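Local coordinates for flagellar hook associated protein type 3 FlgL (Legionella pneumophila subsp. pneumophila, PDB 5YTI) that is a flagellar hook-associated protein of the flagellin family that probably has a structural role at the hook-filament junction, at residues Y124-D129 and L142-S147; D222-T227 and T243-V248. All coordinates share one frame; numbering follows the deposited sequence.

How the contacts relate
Contact 1 and contact 2 belong to two different parts of an elongated molecule. The first (124-129 with 142-147) lies among the long helices, joining the end of helix 104-125 to the start of a small two-stranded sheet; the second (222-227 with 243-248) lies at one end of a five-stranded antiparallel sheet, where a turn meets the lead-in to strand 224-230. Contact 1 comes wholly before contact 2 in the chain, and they sit on opposite sides of its centre. Their centres are about 41 Å apart and their nearest atoms about 26 Å, so they do not touch. In both, a polar side chain, N126 or D222, accepts a backbone N-H from the other segment, but only contact 2 has the second subunit within reach.

Contact 1: Y124-D129 and L142-S147; sequences YANTKD and LTQPVS
The side chain of N126 reaches across to V146 and pairs with its backbone through both ends of its amide. N126 is the first residue to leave helical geometry after helix 104-125. From CB the N126 side chain turns with CG anti to the carbonyl carbon (chi1 -68°), and N126 CG comes to 3.9 Å from Q144 CG. OD1 of N126 then accepts the N-H of V146 at 2.8 Å from V146 N, in the plane of its own carbonyl and nearly straight at 161°. On the other branch ND2 of N126 gives a hydrogen to V146 O at 2.9 Å, a less straight bond that meets this oxygen on a lone pair but somewhat out of the N126 amide plane. Together the two bonds fix the rotation of the amide, and the amide of Q144 stacks on it with the planes 22° apart. Beside this pair, the ring of P145 lies by the carbonyl of A125, while A125 CB packs on V146 CG2 at 3.8 Å. F297 of helix 296-307 touches both A125 and V146, and Y134 lies against Q144 and P145. The asparagine thus ties the end of helix 104-125 to the start of strand 146-148, which pairs antiparallel with strand 154-156.

Contact 2: D222-T227 and T243-V248; sequences DNYTMT and TLSGNV
Between D222-N223 and T243-S245 runs a polar contact at one end of a five-stranded antiparallel sheet, made largely by the carboxylate of D222 with an N-H and a hydroxyl of a turn, beside one backbone bond. D222 and N223 lead into strand 224-230, and residues 243-245 form the turn between strands 236-242 and 246-249. The carboxylate of D222 swings across with CG anti to its backbone N (chi1 -159°). Its OD1 takes the N-H of L244 on the syn lone pair, 3.1 Å from L244 N and almost straight at 169°. Within its own segment D222 OD1 also accepts the N-H of the next residue, with N223 N 2.7 Å away and above the carboxylate plane. OD2 of D222 receives the hydroxyl of S245, whose OG lies 3.0 Å away on the anti side, tilted 22° out of the carboxylate plane. Alongside, T243 N donates to N223 O at 3.0 Å. The isobutyl group of L244 crosses the aspartate obliquely, with L244 CG 3.6 Å from D222 OD1. V248 CG2 meets the ring of Y224 at its edge, 4.1 Å from Y224 CE1, while D222 CG lies over one face toward the rim. The Y224 hydroxyl bonds N270 and V220, and the side-chain amide of N223 bonds S343 of the second subunit. The lead-in to the middle strand 224-230 thus meets the turn of a beta hairpin, the one joining 236-242 to the outermost strand 246-249, two strands away in the antiparallel sheet.

Contact 1: Y124-D129 and L142-S147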
loop_
_atom_site.group_PDB
_atom_site.type_symbol
_atom_site.label_atom_id
_atom_site.label_comp_id
_atom_site.label_asym_id
_atom_site.label_seq_id
_atom_site.Cartn_x
_atom_site.Cartn_y
_atom_site.Cartn_z
ATOM N N TYR A 124 -8.385 -1.386 19.288
ATOM C CA TYR A 124 -7.624 -0.158 18.988
ATOM C C TYR A 124 -8.203 0.557 17.777
ATOM O O TYR A 124 -8.373 1.775 17.776
ATOM C CB TYR A 124 -6.134 -0.446 18.768
ATOM C CG TYR A 124 -5.405 -1.140 19.921
ATOM C CD1 TYR A 124 -5.732 -0.892 21.254
ATOM C CD2 TYR A 124 -4.369 -2.008 19.672
ATOM C CE1 TYR A 124 -5.066 -1.510 22.302
ATOM C CE2 TYR A 124 -3.692 -2.631 20.706
ATOM C CZ TYR A 124 -4.043 -2.382 22.020
ATOM O OH TYR A 124 -3.361 -3.028 23.022
ATOM N N ALA A 125 -8.537 -0.199 16.747
ATOM C CA ALA A 125 -9.116 0.423 15.570
ATOM C C ALA A 125 -10.459 1.049 15.899
ATOM O O ALA A 125 -10.867 2.023 15.275
ATOM C CB ALA A 125 -9.275 -0.589 14.461
ATOM N N ASN A 126 -11.155 0.486 16.878
ATOM C CA ASN A 126 -12.506 0.945 17.190
ATOM C C ASN A 126 -12.533 1.803 18.462
ATOM O O ASN A 126 -13.590 1.958 19.106
ATOM C CB ASN A 126 -13.463 -0.250 17.317
ATOM C CG ASN A 126 -13.702 -0.951 15.998
ATOM O OD1 ASN A 126 -13.850 -0.319 14.963
ATOM N ND2 ASN A 126 -13.733 -2.264 16.029
ATOM N N THR A 127 -11.385 2.365 18.822
ATOM C CA THR A 127 -11.311 3.227 19.986
ATOM C C THR A 127 -12.130 4.499 19.843
ATOM O O THR A 127 -12.149 5.129 18.761
ATOM C CB THR A 127 -9.899 3.725 20.218
ATOM O OG1 THR A 127 -9.017 2.617 20.283
ATOM C CG2 THR A 127 -9.841 4.484 21.496
ATOM N N LYS A 128 -12.761 4.889 20.955
ATOM C CA LYS A 128 -13.419 6.183 21.075
ATOM C C LYS A 128 -12.463 7.192 21.715
ATOM O O LYS A 128 -11.710 6.845 22.627
ATOM C CB LYS A 128 -14.691 6.055 21.896
ATOM C CG LYS A 128 -15.699 5.111 21.271
ATOM C CD LYS A 128 -16.932 4.955 22.151
ATOM C CE LYS A 128 -18.080 4.265 21.416
ATOM N NZ LYS A 128 -19.416 4.511 22.052
ATOM N N ASP A 129 -12.463 8.426 21.203
ATOM C CA ASP A 129 -11.698 9.510 21.829
ATOM C C ASP A 129 -12.595 10.254 22.827
ATOM O O ASP A 129 -13.683 9.762 23.192
ATOM C CB ASP A 129 -10.953 10.428 20.803
ATOM C CG ASP A 129 -11.883 11.189 19.826
ATOM O OD1 ASP A 129 -12.969 10.700 19.469
ATOM O OD2 ASP A 129 -11.486 12.284 19.368
ATOM N N LEU A 142 -19.853 8.714 14.673
ATOM C CA LEU A 142 -20.565 7.781 15.558
ATOM C C LEU A 142 -20.778 6.408 14.901
ATOM O O LEU A 142 -21.461 5.552 15.487
ATOM C CB LEU A 142 -21.888 8.403 16.041
ATOM C CG LEU A 142 -21.669 9.791 16.692
ATOM C CD1 LEU A 142 -22.879 10.713 16.560
ATOM C CD2 LEU A 142 -21.209 9.681 18.153
ATOM N N THR A 143 -20.178 6.196 13.713
ATOM C CA THR A 143 -20.125 4.859 13.080
ATOM C C THR A 143 -18.863 4.084 13.494
ATOM O O THR A 143 -17.774 4.603 13.388
ATOM C CB THR A 143 -20.163 4.971 11.550
ATOM O OG1 THR A 143 -21.269 5.789 11.179
ATOM C CG2 THR A 143 -20.317 3.623 10.891
ATOM N N GLN A 144 -19.021 2.851 13.976
ATOM C CA GLN A 144 -17.899 2.031 14.411
ATOM C C GLN A 144 -17.069 1.768 13.165
ATOM O O GLN A 144 -17.606 1.391 12.116
ATOM C CB GLN A 144 -18.406 0.713 15.031
ATOM C CG GLN A 144 -17.445 0.014 15.997
ATOM C CD GLN A 144 -17.831 -1.429 16.327
ATOM O OE1 GLN A 144 -17.858 -2.286 15.459
ATOM N NE2 GLN A 144 -18.099 -1.697 17.592
ATOM N N PRO A 145 -15.763 2.026 13.237
ATOM C CA PRO A 145 -15.020 1.989 11.971
ATOM C C PRO A 145 -14.813 0.607 11.365
ATOM O O PRO A 145 -14.980 0.455 10.163
ATOM C CB PRO A 145 -13.675 2.652 12.319
ATOM C CG PRO A 145 -13.627 2.738 13.801
ATOM C CD PRO A 145 -15.050 2.783 14.273
ATOM N N VAL A 146 -14.435 -0.379 12.186
ATOM C CA VAL A 146 -14.110 -1.717 11.702
ATOM C C VAL A 146 -14.990 -2.790 12.318
ATOM O O VAL A 146 -15.052 -2.924 13.559
ATOM C CB VAL A 146 -12.659 -2.074 12.011
ATOM C CG1 VAL A 146 -12.248 -3.320 11.237
ATOM C CG2 VAL A 146 -11.743 -0.922 11.631
ATOM N N SER A 147 -15.658 -3.544 11.434
ATOM C CA SER A 147 -16.499 -4.682 11.812
ATOM C C SER A 147 -16.320 -5.831 10.817
ATOM O O SER A 147 -15.634 -5.673 9.812
ATOM C CB SER A 147 -17.962 -4.274 11.834
ATOM O OG SER A 147 -18.432 -4.016 10.518
#

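Contact 2: D222-T227 and T243-V248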
loop_
_atom_site.group_PDB
_atom_site.type_symbol
_atom_site.label_atom_id
_atom_site.label_comp_id
_atom_site.label_asym_id
_atom_site.label_seq_id
_atom_site.Cartn_x
_atom_site.Cartn_y
_atom_site.Cartn_z
ATOM N N ASP A 222 2.132 -8.658 -13.530
ATOM C CA ASP A 222 1.392 -9.721 -14.207
ATOM C C ASP A 222 0.986 -10.795 -13.200
ATOM O O ASP A 222 1.456 -10.831 -12.077
ATOM C CB ASP A 222 2.251 -10.332 -15.329
ATOM C CG ASP A 222 1.429 -11.072 -16.426
ATOM O OD1 ASP A 222 0.180 -11.165 -16.297
ATOM O OD2 ASP A 222 2.061 -11.565 -17.417
ATOM N N ASN A 223 0.086 -11.664 -13.628
ATOM C CA ASN A 223 -0.256 -12.886 -12.907
ATOM C C ASN A 223 0.579 -14.049 -13.474
ATOM O O ASN A 223 0.403 -14.510 -14.632
ATOM C CB ASN A 223 -1.744 -13.184 -13.061
ATOM C CG ASN A 223 -2.588 -12.354 -12.164
ATOM O OD1 ASN A 223 -2.501 -12.493 -10.976
ATOM N ND2 ASN A 223 -3.431 -11.519 -12.717
ATOM N N TYR A 224 1.491 -14.516 -12.631
ATOM C CA TYR A 224 2.526 -15.443 -13.051
ATOM C C TYR A 224 2.246 -16.794 -12.464
ATOM O O TYR A 224 1.700 -16.908 -11.390
ATOM C CB TYR A 224 3.923 -14.947 -12.598
ATOM C CG TYR A 224 4.421 -13.713 -13.330
ATOM C CD1 TYR A 224 5.061 -13.824 -14.530
ATOM C CD2 TYR A 224 4.245 -12.447 -12.800
ATOM C CE1 TYR A 224 5.507 -12.701 -15.208
ATOM C CE2 TYR A 224 4.687 -11.315 -13.453
ATOM C CZ TYR A 224 5.327 -11.438 -14.666
ATOM O OH TYR A 224 5.787 -10.309 -15.354
ATOM N N THR A 225 2.642 -17.821 -13.177
ATOM C CA THR A 225 2.540 -19.155 -12.684
ATOM C C THR A 225 3.899 -19.820 -12.862
ATOM O O THR A 225 4.512 -19.784 -13.941
ATOM C CB THR A 225 1.418 -19.889 -13.426
ATOM O OG1 THR A 225 0.314 -18.976 -13.619
ATOM C CG2 THR A 225 0.984 -21.141 -12.633
HETATM N N MSE A 226 4.379 -20.381 -11.764
HETATM C CA MSE A 226 5.659 -21.072 -11.723
HETATM C C MSE A 226 5.353 -22.536 -11.611
HETATM O O MSE A 226 4.649 -22.983 -10.693
HETATM C CB MSE A 226 6.478 -20.604 -10.516
HETATM C CG MSE A 226 7.897 -21.187 -10.491
HETATM SE SE MSE A 226 8.872 -20.730 -8.832
HETATM C CE MSE A 226 9.910 -19.389 -9.819
ATOM N N THR A 227 5.883 -23.297 -12.547
ATOM C CA THR A 227 5.513 -24.683 -12.695
ATOM C C THR A 227 6.846 -25.447 -12.755
ATOM O O THR A 227 7.736 -25.112 -13.564
ATOM C CB THR A 227 4.607 -24.866 -13.964
ATOM O OG1 THR A 227 4.817 -23.784 -14.881
ATOM C CG2 THR A 227 3.089 -24.812 -13.627
ATOM N N THR A 243 -0.271 -14.440 -17.598
ATOM C CA THR A 243 -1.416 -14.170 -18.391
ATOM C C THR A 243 -1.044 -13.259 -19.525
ATOM O O THR A 243 -1.282 -13.608 -20.665
ATOM C CB THR A 243 -2.507 -13.477 -17.593
ATOM O OG1 THR A 243 -2.660 -14.129 -16.335
ATOM C CG2 THR A 243 -3.813 -13.516 -18.366
ATOM N N LEU A 244 -0.453 -12.101 -19.227
ATOM C CA LEU A 244 -0.172 -11.084 -20.258
ATOM C C LEU A 244 1.120 -11.337 -20.988
ATOM O O LEU A 244 1.277 -10.887 -22.099
ATOM C CB LEU A 244 -0.117 -9.672 -19.658
ATOM C CG LEU A 244 -1.362 -9.197 -18.866
ATOM C CD1 LEU A 244 -1.051 -8.050 -17.885
ATOM C CD2 LEU A 244 -2.538 -8.837 -19.796
ATOM N N SER A 245 2.047 -12.054 -20.369
ATOM C CA SER A 245 3.427 -12.126 -20.851
ATOM C C SER A 245 3.663 -13.367 -21.651
ATOM O O SER A 245 4.736 -13.535 -22.223
ATOM C CB SER A 245 4.402 -12.134 -19.670
ATOM O OG SER A 245 4.489 -10.867 -19.070
ATOM N N GLY A 246 2.678 -14.254 -21.687
ATOM C CA GLY A 246 2.912 -15.565 -22.254
ATOM C C GLY A 246 4.088 -16.100 -21.476
ATOM O O GLY A 246 4.231 -15.796 -20.290
ATOM N N ASN A 247 4.941 -16.870 -22.142
ATOM C CA ASN A 247 6.095 -17.501 -21.476
ATOM C C ASN A 247 7.232 -16.517 -21.280
ATOM O O ASN A 247 7.606 -15.795 -22.218
ATOM C CB ASN A 247 6.690 -18.638 -22.300
ATOM C CG ASN A 247 5.665 -19.580 -22.824
ATOM O OD1 ASN A 247 5.203 -20.437 -22.088
ATOM N ND2 ASN A 247 5.341 -19.462 -24.116
ATOM N N VAL A 248 7.809 -16.521 -20.082
ATOM C CA VAL A 248 8.964 -15.677 -19.833
ATOM C C VAL A 248 10.189 -16.535 -19.561
ATOM O O VAL A 248 11.224 -16.245 -20.135
ATOM C CB VAL A 248 8.718 -14.574 -18.762
ATOM C CG1 VAL A 248 8.340 -13.242 -19.433
ATOM C CG2 VAL A 248 7.637 -14.993 -17.784
#